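Long-range contacts in imidazolonepropionase (Unidentified, PDB 2Q09), which catalyses the hydrolytic ring opening of 4-imidazolone-5-propanoate to N-formimidoyl-L-glutamate, the third step of histidine degradation: residues His265-Ile274 with Glu296-Leu305; Val283-Leu294 with Met312-Ala323. All blocks are in the same frame, centred on the assembly; numbering follows the deposited sequence.

Interaction 1: His265-Ile274 with Glu296-Leu305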
loop_
_atom_site.group_PDB
_atom_site.type_symbol
_atom_site.label_atom_id
_atom_site.label_comp_id
_atom_site.label_asym_id
_atom_site.label_seq_id
_atom_site.Cartn_x
_atom_site.Cartn_y
_atom_site.Cartn_z
ATOM N N HIS A 265 8.062 -7.293 -0.980
ATOM C CA HIS A 265 9.357 -7.473 -0.300
ATOM C C HIS A 265 10.376 -7.895 -1.354
ATOM O O HIS A 265 11.147 -7.067 -1.837
ATOM C CB HIS A 265 9.272 -8.495 0.837
ATOM C CG HIS A 265 8.702 -7.931 2.102
ATOM N ND1 HIS A 265 9.306 -6.898 2.789
ATOM C CD2 HIS A 265 7.581 -8.243 2.792
ATOM C CE1 HIS A 265 8.579 -6.598 3.852
ATOM N NE2 HIS A 265 7.527 -7.397 3.876
ATOM N N LEU A 266 10.395 -9.182 -1.700
ATOM C CA LEU A 266 11.263 -9.680 -2.762
ATOM C C LEU A 266 12.783 -9.622 -2.602
ATOM O O LEU A 266 13.497 -9.730 -3.598
ATOM C CB LEU A 266 10.884 -8.967 -4.066
ATOM C CG LEU A 266 9.493 -9.172 -4.686
ATOM C CD1 LEU A 266 8.435 -9.409 -3.625
ATOM C CD2 LEU A 266 9.148 -7.956 -5.519
ATOM N N GLU A 267 13.290 -9.456 -1.384
ATOM C CA GLU A 267 14.741 -9.407 -1.197
ATOM C C GLU A 267 15.439 -10.580 -1.895
ATOM O O GLU A 267 16.497 -10.412 -2.502
ATOM C CB GLU A 267 15.106 -9.436 0.294
ATOM C CG GLU A 267 15.078 -8.089 1.026
ATOM C CD GLU A 267 13.692 -7.505 1.142
ATOM O OE1 GLU A 267 12.717 -8.277 1.075
ATOM O OE2 GLU A 267 13.579 -6.273 1.321
ATOM N N TYR A 268 14.834 -11.764 -1.809
ATOM C CA TYR A 268 15.404 -12.976 -2.402
ATOM C C TYR A 268 14.763 -13.459 -3.703
ATOM O O TYR A 268 14.835 -14.644 -4.029
ATOM C CB TYR A 268 15.358 -14.110 -1.372
ATOM C CG TYR A 268 16.291 -13.909 -0.200
ATOM C CD1 TYR A 268 17.602 -14.379 -0.241
ATOM C CD2 TYR A 268 15.879 -13.208 0.935
ATOM C CE1 TYR A 268 18.486 -14.156 0.823
ATOM C CE2 TYR A 268 16.747 -12.977 1.999
ATOM C CZ TYR A 268 18.050 -13.454 1.937
ATOM O OH TYR A 268 18.919 -13.223 2.981
ATOM N N LEU A 269 14.143 -12.558 -4.451
ATOM C CA LEU A 269 13.511 -12.944 -5.710
ATOM C C LEU A 269 14.579 -13.373 -6.718
ATOM O O LEU A 269 15.638 -12.754 -6.816
ATOM C CB LEU A 269 12.701 -11.777 -6.270
ATOM C CG LEU A 269 11.959 -11.975 -7.595
ATOM C CD1 LEU A 269 10.862 -13.020 -7.438
ATOM C CD2 LEU A 269 11.357 -10.643 -8.028
ATOM N N ASP A 270 14.296 -14.441 -7.462
ATOM C CA ASP A 270 15.233 -14.966 -8.459
ATOM C C ASP A 270 14.772 -14.673 -9.895
ATOM O O ASP A 270 13.652 -14.215 -10.112
ATOM C CB ASP A 270 15.384 -16.478 -8.281
ATOM C CG ASP A 270 14.072 -17.214 -8.460
ATOM O OD1 ASP A 270 14.095 -18.360 -8.955
ATOM O OD2 ASP A 270 13.017 -16.654 -8.095
ATOM N N PRO A 271 15.638 -14.936 -10.896
ATOM C CA PRO A 271 15.343 -14.708 -12.317
ATOM C C PRO A 271 14.061 -15.380 -12.796
ATOM O O PRO A 271 13.225 -14.749 -13.443
ATOM C CB PRO A 271 16.574 -15.279 -13.015
ATOM C CG PRO A 271 17.659 -15.002 -12.035
ATOM C CD PRO A 271 17.026 -15.404 -10.727
ATOM N N GLU A 272 13.915 -16.662 -12.481
ATOM C CA GLU A 272 12.736 -17.418 -12.884
ATOM C C GLU A 272 11.475 -16.713 -12.405
ATOM O O GLU A 272 10.494 -16.605 -13.139
ATOM C CB GLU A 272 12.793 -18.831 -12.302
ATOM C CG GLU A 272 13.963 -19.673 -12.799
ATOM C CD GLU A 272 15.321 -19.092 -12.440
ATOM O OE1 GLU A 272 15.518 -18.712 -11.268
ATOM O OE2 GLU A 272 16.196 -19.027 -13.328
ATOM N N GLY A 273 11.505 -16.242 -11.164
ATOM C CA GLY A 273 10.359 -15.542 -10.616
ATOM C C GLY A 273 10.122 -14.241 -11.350
ATOM O O GLY A 273 8.986 -13.896 -11.679
ATOM N N ILE A 274 11.201 -13.515 -11.616
ATOM C CA ILE A 274 11.107 -12.245 -12.320
ATOM C C ILE A 274 10.466 -12.458 -13.686
ATOM O O ILE A 274 9.627 -11.665 -14.116
ATOM C CB ILE A 274 12.502 -11.600 -12.488
ATOM C CG1 ILE A 274 13.040 -11.183 -11.114
ATOM C CG2 ILE A 274 12.422 -10.405 -13.428
ATOM C CD1 ILE A 274 14.387 -10.500 -11.155
ATOM N N GLU A 296 18.650 -5.271 7.136
ATOM C CA GLU A 296 18.909 -6.300 6.139
ATOM C C GLU A 296 20.065 -5.876 5.237
ATOM O O GLU A 296 20.362 -4.685 5.116
ATOM C CB GLU A 296 17.639 -6.525 5.308
ATOM C CG GLU A 296 17.778 -7.551 4.193
ATOM C CD GLU A 296 18.109 -8.938 4.705
ATOM O OE1 GLU A 296 17.283 -9.514 5.443
ATOM O OE2 GLU A 296 19.197 -9.448 4.365
ATOM N N THR A 297 20.723 -6.847 4.612
ATOM C CA THR A 297 21.826 -6.536 3.718
ATOM C C THR A 297 21.586 -7.079 2.314
ATOM O O THR A 297 22.285 -6.709 1.378
ATOM C CB THR A 297 23.165 -7.075 4.266
ATOM O OG1 THR A 297 23.025 -8.464 4.590
ATOM C CG2 THR A 297 23.572 -6.304 5.524
ATOM N N LYS A 298 20.591 -7.947 2.175
ATOM C CA LYS A 298 20.254 -8.519 0.873
ATOM C C LYS A 298 19.242 -7.611 0.185
ATOM O O LYS A 298 18.092 -7.508 0.605
ATOM C CB LYS A 298 19.666 -9.919 1.044
ATOM C CG LYS A 298 19.447 -10.683 -0.259
ATOM C CD LYS A 298 20.734 -10.814 -1.053
ATOM C CE LYS A 298 20.634 -11.940 -2.059
ATOM N NZ LYS A 298 19.297 -11.969 -2.704
ATOM N N LEU A 299 19.687 -6.942 -0.872
ATOM C CA LEU A 299 18.838 -6.016 -1.620
ATOM C C LEU A 299 17.946 -6.709 -2.642
ATOM O O LEU A 299 18.330 -7.712 -3.232
ATOM C CB LEU A 299 19.715 -5.007 -2.352
ATOM C CG LEU A 299 20.596 -4.102 -1.490
ATOM C CD1 LEU A 299 21.946 -3.911 -2.156
ATOM C CD2 LEU A 299 19.908 -2.775 -1.267
ATOM N N PRO A 300 16.726 -6.192 -2.839
ATOM C CA PRO A 300 15.796 -6.778 -3.809
ATOM C C PRO A 300 16.466 -6.618 -5.177
ATOM O O PRO A 300 17.237 -5.686 -5.388
ATOM C CB PRO A 300 14.551 -5.901 -3.683
ATOM C CG PRO A 300 14.614 -5.391 -2.288
ATOM C CD PRO A 300 16.101 -5.066 -2.134
ATOM N N PRO A 301 16.211 -7.538 -6.115
ATOM C CA PRO A 301 16.818 -7.462 -7.449
ATOM C C PRO A 301 16.259 -6.349 -8.342
ATOM O O PRO A 301 15.689 -6.608 -9.411
ATOM C CB PRO A 301 16.549 -8.856 -8.020
ATOM C CG PRO A 301 15.182 -9.147 -7.473
ATOM C CD PRO A 301 15.301 -8.693 -6.027
ATOM N N VAL A 302 16.451 -5.110 -7.904
ATOM C CA VAL A 302 15.961 -3.932 -8.633
ATOM C C VAL A 302 16.471 -3.860 -10.076
ATOM O O VAL A 302 15.694 -3.671 -11.017
ATOM C CB VAL A 302 16.355 -2.622 -7.904
ATOM C CG1 VAL A 302 16.037 -1.415 -8.764
ATOM C CG2 VAL A 302 15.608 -2.530 -6.582
ATOM N N VAL A 303 17.778 -4.003 -10.253
ATOM C CA VAL A 303 18.352 -3.942 -11.592
ATOM C C VAL A 303 17.697 -4.975 -12.511
ATOM O O VAL A 303 17.287 -4.654 -13.619
ATOM C CB VAL A 303 19.884 -4.173 -11.553
ATOM C CG1 VAL A 303 20.439 -4.271 -12.964
ATOM C CG2 VAL A 303 20.552 -3.028 -10.811
ATOM N N ALA A 304 17.595 -6.214 -12.044
ATOM C CA ALA A 304 16.980 -7.272 -12.845
ATOM C C ALA A 304 15.501 -7.004 -13.122
ATOM O O ALA A 304 15.014 -7.262 -14.227
ATOM C CB ALA A 304 17.152 -8.623 -12.157
ATOM N N LEU A 305 14.784 -6.493 -12.126
ATOM C CA LEU A 305 13.368 -6.187 -12.310
ATOM C C LEU A 305 13.221 -5.115 -13.383
ATOM O O LEU A 305 12.305 -5.161 -14.201
ATOM C CB LEU A 305 12.744 -5.689 -11.005
ATOM C CG LEU A 305 12.494 -6.738 -9.920
ATOM C CD1 LEU A 305 12.066 -6.028 -8.632
ATOM C CD2 LEU A 305 11.407 -7.722 -10.376
#

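Interaction 2: Val283-Leu294 with Met312-Ala323. With FE (Fe (III) ion), chain B; DI6 (3-[(4S)-2,5-dioxoimidazolidin-4-yl]propanoic acid), chain C.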
loop_
_atom_site.group_PDB
_atom_site.type_symbol
_atom_site.label_atom_id
_atom_site.label_comp_id
_atom_site.label_asym_id
_atom_site.label_seq_id
_atom_site.Cartn_x
_atom_site.Cartn_y
_atom_site.Cartn_z
ATOM N N VAL A 283 2.757 -6.825 -10.212
ATOM C CA VAL A 283 3.534 -5.677 -9.764
ATOM C C VAL A 283 4.463 -6.115 -8.636
ATOM O O VAL A 283 4.071 -6.899 -7.766
ATOM C CB VAL A 283 2.626 -4.542 -9.247
ATOM C CG1 VAL A 283 3.472 -3.418 -8.656
ATOM C CG2 VAL A 283 1.768 -3.996 -10.382
ATOM N N ALA A 284 5.698 -5.628 -8.661
ATOM C CA ALA A 284 6.659 -5.954 -7.613
ATOM C C ALA A 284 6.642 -4.781 -6.634
ATOM O O ALA A 284 6.964 -3.649 -7.003
ATOM C CB ALA A 284 8.061 -6.135 -8.206
ATOM N N THR A 285 6.261 -5.044 -5.389
ATOM C CA THR A 285 6.198 -3.977 -4.405
ATOM C C THR A 285 7.425 -3.952 -3.500
ATOM O O THR A 285 7.716 -4.913 -2.787
ATOM C CB THR A 285 4.927 -4.089 -3.542
ATOM O OG1 THR A 285 3.771 -4.027 -4.388
ATOM C CG2 THR A 285 4.856 -2.921 -2.542
ATOM N N LEU A 286 8.149 -2.846 -3.549
ATOM C CA LEU A 286 9.347 -2.670 -2.735
ATOM C C LEU A 286 8.975 -2.042 -1.397
ATOM O O LEU A 286 8.192 -1.090 -1.339
ATOM C CB LEU A 286 10.343 -1.783 -3.477
ATOM C CG LEU A 286 10.740 -2.327 -4.862
ATOM C CD1 LEU A 286 11.660 -1.336 -5.559
ATOM C CD2 LEU A 286 11.442 -3.684 -4.704
ATOM N N LEU A 287 9.544 -2.581 -0.324
ATOM C CA LEU A 287 9.262 -2.100 1.026
ATOM C C LEU A 287 10.600 -1.771 1.675
ATOM O O LEU A 287 11.113 -2.530 2.500
ATOM C CB LEU A 287 8.525 -3.198 1.801
ATOM C CG LEU A 287 7.227 -3.636 1.100
ATOM C CD1 LEU A 287 6.657 -4.862 1.800
ATOM C CD2 LEU A 287 6.206 -2.502 1.121
ATOM N N PRO A 288 11.188 -0.626 1.287
ATOM C CA PRO A 288 12.482 -0.144 1.782
ATOM C C PRO A 288 12.578 0.112 3.284
ATOM O O PRO A 288 13.636 -0.069 3.881
ATOM C CB PRO A 288 12.711 1.126 0.963
ATOM C CG PRO A 288 11.313 1.655 0.797
ATOM C CD PRO A 288 10.539 0.394 0.442
ATOM N N THR A 289 11.479 0.538 3.891
ATOM C CA THR A 289 11.478 0.834 5.320
ATOM C C THR A 289 11.714 -0.399 6.187
ATOM O O THR A 289 12.427 -0.328 7.189
ATOM C CB THR A 289 10.165 1.521 5.737
ATOM O OG1 THR A 289 10.006 2.721 4.968
ATOM C CG2 THR A 289 10.199 1.890 7.213
ATOM N N ALA A 290 11.123 -1.526 5.798
ATOM C CA ALA A 290 11.305 -2.770 6.542
ATOM C C ALA A 290 12.754 -3.234 6.362
ATOM O O ALA A 290 13.363 -3.807 7.271
ATOM C CB ALA A 290 10.336 -3.847 6.027
ATOM N N PHE A 291 13.290 -2.993 5.173
ATOM C CA PHE A 291 14.663 -3.366 4.847
ATOM C C PHE A 291 15.601 -2.572 5.771
ATOM O O PHE A 291 16.571 -3.112 6.328
ATOM C CB PHE A 291 14.938 -3.014 3.386
ATOM C CG PHE A 291 16.353 -3.261 2.952
ATOM C CD1 PHE A 291 16.757 -4.527 2.547
ATOM C CD2 PHE A 291 17.285 -2.231 2.969
ATOM C CE1 PHE A 291 18.070 -4.768 2.167
ATOM C CE2 PHE A 291 18.612 -2.460 2.586
ATOM C CZ PHE A 291 19.002 -3.735 2.186
ATOM N N TYR A 292 15.311 -1.282 5.909
ATOM C CA TYR A 292 16.083 -0.383 6.769
ATOM C C TYR A 292 16.047 -0.811 8.247
ATOM O O TYR A 292 17.081 -1.062 8.880
ATOM C CB TYR A 292 15.522 1.045 6.651
ATOM C CG TYR A 292 15.697 1.895 7.891
ATOM C CD1 TYR A 292 16.920 2.514 8.177
ATOM C CD2 TYR A 292 14.646 2.053 8.797
ATOM C CE1 TYR A 292 17.089 3.274 9.343
ATOM C CE2 TYR A 292 14.803 2.800 9.967
ATOM C CZ TYR A 292 16.019 3.405 10.234
ATOM O OH TYR A 292 16.175 4.129 11.395
ATOM N N PHE A 293 14.833 -0.884 8.785
ATOM C CA PHE A 293 14.632 -1.212 10.189
ATOM C C PHE A 293 15.148 -2.581 10.608
ATOM O O PHE A 293 15.676 -2.740 11.720
ATOM C CB PHE A 293 13.151 -1.077 10.545
ATOM C CG PHE A 293 12.905 -0.863 12.007
ATOM C CD1 PHE A 293 13.431 0.254 12.660
ATOM C CD2 PHE A 293 12.147 -1.775 12.736
ATOM C CE1 PHE A 293 13.218 0.450 14.022
ATOM C CE2 PHE A 293 11.927 -1.590 14.095
ATOM C CZ PHE A 293 12.461 -0.468 14.739
ATOM N N LEU A 294 15.008 -3.566 9.723
ATOM C CA LEU A 294 15.480 -4.917 10.024
ATOM C C LEU A 294 16.995 -5.017 9.823
ATOM O O LEU A 294 17.600 -6.050 10.116
ATOM C CB LEU A 294 14.767 -5.941 9.135
ATOM C CG LEU A 294 13.331 -6.288 9.544
ATOM C CD1 LEU A 294 12.661 -7.118 8.448
ATOM C CD2 LEU A 294 13.352 -7.062 10.855
HETATM N N MSE A 312 7.530 -1.499 -10.600
HETATM C CA MSE A 312 7.823 -1.562 -9.176
HETATM C C MSE A 312 7.079 -0.495 -8.391
HETATM O O MSE A 312 7.211 0.708 -8.657
HETATM C CB MSE A 312 9.329 -1.400 -8.935
HETATM C CG MSE A 312 10.211 -2.380 -9.714
HETATM SE SE MSE A 312 12.090 -1.983 -9.399
HETATM C CE MSE A 312 12.261 -0.413 -10.480
ATOM N N ALA A 313 6.280 -0.939 -7.432
ATOM C CA ALA A 313 5.556 -0.011 -6.585
ATOM C C ALA A 313 6.415 0.184 -5.339
ATOM O O ALA A 313 7.287 -0.637 -5.048
ATOM C CB ALA A 313 4.186 -0.590 -6.202
ATOM N N VAL A 314 6.182 1.279 -4.627
ATOM C CA VAL A 314 6.911 1.560 -3.395
ATOM C C VAL A 314 5.855 1.815 -2.322
ATOM O O VAL A 314 4.894 2.554 -2.565
ATOM C CB VAL A 314 7.800 2.813 -3.524
ATOM C CG1 VAL A 314 8.372 3.181 -2.156
ATOM C CG2 VAL A 314 8.941 2.551 -4.506
ATOM N N SER A 315 6.027 1.208 -1.147
ATOM C CA SER A 315 5.059 1.375 -0.068
ATOM C C SER A 315 5.749 1.459 1.295
ATOM O O SER A 315 6.886 1.024 1.442
ATOM C CB SER A 315 4.061 0.211 -0.084
ATOM O OG SER A 315 3.054 0.404 0.901
ATOM N N SER A 316 5.039 1.997 2.284
ATOM C CA SER A 316 5.569 2.177 3.636
ATOM C C SER A 316 5.613 0.921 4.510
ATOM O O SER A 316 6.418 0.837 5.447
ATOM C CB SER A 316 4.745 3.241 4.366
ATOM O OG SER A 316 3.414 2.777 4.574
ATOM N N ASP A 317 4.753 -0.047 4.201
ATOM C CA ASP A 317 4.669 -1.284 4.980
ATOM C C ASP A 317 4.469 -0.963 6.461
ATOM O O ASP A 317 4.922 -1.706 7.328
ATOM C CB ASP A 317 5.931 -2.144 4.797
ATOM C CG ASP A 317 5.802 -3.524 5.438
ATOM O OD1 ASP A 317 4.670 -4.058 5.457
ATOM O OD2 ASP A 317 6.825 -4.085 5.902
ATOM N N ILE A 318 3.784 0.142 6.747
ATOM C CA ILE A 318 3.539 0.545 8.140
ATOM C C ILE A 318 3.103 -0.640 8.995
ATOM O O ILE A 318 2.066 -1.247 8.728
ATOM C CB ILE A 318 2.426 1.610 8.256
ATOM C CG1 ILE A 318 2.839 2.893 7.541
ATOM C CG2 ILE A 318 2.132 1.904 9.746
ATOM C CD1 ILE A 318 1.724 3.935 7.485
ATOM N N ASN A 319 3.887 -0.965 10.015
ATOM C CA ASN A 319 3.547 -2.068 10.901
ATOM C C ASN A 319 4.386 -1.938 12.167
ATOM O O ASN A 319 5.545 -1.486 12.125
ATOM C CB ASN A 319 3.760 -3.415 10.196
ATOM C CG ASN A 319 5.201 -3.855 10.190
ATOM O OD1 ASN A 319 5.749 -4.266 11.223
ATOM N ND2 ASN A 319 5.831 -3.777 9.021
ATOM N N PRO A 320 3.806 -2.337 13.311
ATOM C CA PRO A 320 4.462 -2.259 14.617
ATOM C C PRO A 320 5.723 -3.084 14.816
ATOM O O PRO A 320 6.493 -2.819 15.741
ATOM C CB PRO A 320 3.350 -2.670 15.579
ATOM C CG PRO A 320 2.646 -3.723 14.805
ATOM C CD PRO A 320 2.542 -3.090 13.416
ATOM N N GLY A 321 5.937 -4.074 13.962
ATOM C CA GLY A 321 7.106 -4.912 14.135
ATOM C C GLY A 321 8.372 -4.604 13.347
ATOM O O GLY A 321 9.461 -4.566 13.924
ATOM N N THR A 322 8.242 -4.377 12.040
ATOM C CA THR A 322 9.405 -4.140 11.187
ATOM C C THR A 322 9.464 -2.808 10.444
ATOM O O THR A 322 10.455 -2.528 9.774
ATOM C CB THR A 322 9.518 -5.244 10.134
ATOM O OG1 THR A 322 8.373 -5.177 9.279
ATOM C CG2 THR A 322 9.557 -6.625 10.794
ATOM N N ALA A 323 8.415 -2.003 10.536
ATOM C CA ALA A 323 8.418 -0.712 9.856
ATOM C C ALA A 323 7.480 0.263 10.558
ATOM O O ALA A 323 6.439 0.620 10.021
ATOM C CB ALA A 323 8.008 -0.884 8.393
HETATM FE FE FE B . 3.776 -6.167 5.304
HETATM N N1 DI6 C . 6.903 -9.296 7.153
HETATM C C2 DI6 C . 7.181 -8.198 7.888
HETATM O O2 DI6 C . 8.219 -7.562 7.895
HETATM C C3 DI6 C . 5.902 -7.905 8.711
HETATM N N4 DI6 C . 5.001 -9.000 8.287
HETATM C C5 DI6 C . 5.663 -9.749 7.383
HETATM O O5 DI6 C . 5.182 -10.726 6.828
HETATM C C6 DI6 C . 6.195 -7.939 10.203
HETATM C C7 DI6 C . 4.958 -7.656 11.058
HETATM C C8 DI6 C . 5.200 -7.671 12.575
HETATM O O9 DI6 C . 4.332 -7.147 13.299
HETATM O O10 DI6 C . 6.240 -8.195 13.051
HETATM O O HOH W 1 8.617 0.047 3.325
HETATM O O HOH W 2 6.049 -6.564 6.097
#

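Interaction 1: His265-Ile274 with Glu296-Leu305
Two loops, each running into a helix, lie against one another here, with E267 CA and P300 CA only 3.9 Å apart; the type I turn from L266 to L269 supplies one side and the proline pair P300-P301 the other. Y268 offers a ring face to the aliphatic part of K298. With its CG anti to the backbone N (chi1 -172°) and a bend at chi2, the lysine passes obliquely over that face, and K298 CG stands 3.9 Å from the centroid of the Y268 ring in a CH-pi contact. Its ammonium end goes on to the turn, where K298 NZ makes a weak hydrogen bond of 3.2 Å to E267 O. E267 runs alongside the P300 ring, the two pointing the same way, and its CG lies 3.1 Å from K298 O, a buried carbonyl that finds no polar partner. Further along, P301 CG packs 3.8 Å from L269 CB, the side chains nearly perpendicular. The cluster closes where L269 CD2 meets L305 CD2 at 3.7 Å and where I274 CD1 presses tightly on A304 CB at 3.5 Å. D270 and P301 occupy the N-cap positions of helices 271-280 and 302-307. The arrangement joins two loop-to-helix transitions on the outer side of the parallel strands in an amidohydrolase TIM-barrel fold, beginning at the inhibitor-pocket residue H265.

Interaction 2: Val283-Leu294 with Met312-Ala323
Neighbouring parallel strands of the amidohydrolase barrel, 283-286 and 312-314, pair here and continue into the metal and inhibitor site. The backbone ladder consists of A313 N to A284 O, L286 N to A313 O (2.8 Å, nearly straight at 171°) and S315 N to L286 O. Apolar contacts flank it: L286 CD1 touches the selenium of selenomethionine M312, while L287 CD2 packs 3.7 Å from D317 CB, the side chains at about a right angle. Farther on, L294 CD2 rests on T322 CG2. A290 CB makes van der Waals contact with D317 OD2 at 3.5 Å. Among the polar groups, N319 forms an Asx motif: its OD1 accepts from T322 N at 2.6 Å and, weakly, from G321 N, while its ND2 donates to D317 O and T322 OG1. Replacing this amide with a leucine would probably leave T322 N without its acceptor and T322 OG1 freer to turn from the inhibitor. At the site, a first torsion of -172° swings the D317 carboxylate from its backbone N toward the iron; D317 OD1 binds the metal at 2.3 Å, water 2 donates to D317 OD2, and T322 OG1 donates to O2 of the inhibitor at 2.8 Å.

In the fold
The two contacts interleave along the chain: strand 283-286 follows helix 271-280, and residues 296-305 fall between helix 288-293 and strand 312-314. Their centres are about 14 Å apart, yet they touch directly. H265 N lies 3.0 Å from T285 O, a probable hydrogen bond between adjacent strands, and E296 N lies 3.1 Å from F291 O, probably another. H265 CE1 also packs 3.3 Å from L287 CD1, so L287 touches H265 as well as D317, two side chains that also meet each other. Both interactions thus reach the active site: H265 lines the inhibitor pocket, about 4 Å from the iron at its nearest side-chain atom, whereas D317 joins H72, H74 and H242 in binding the metal.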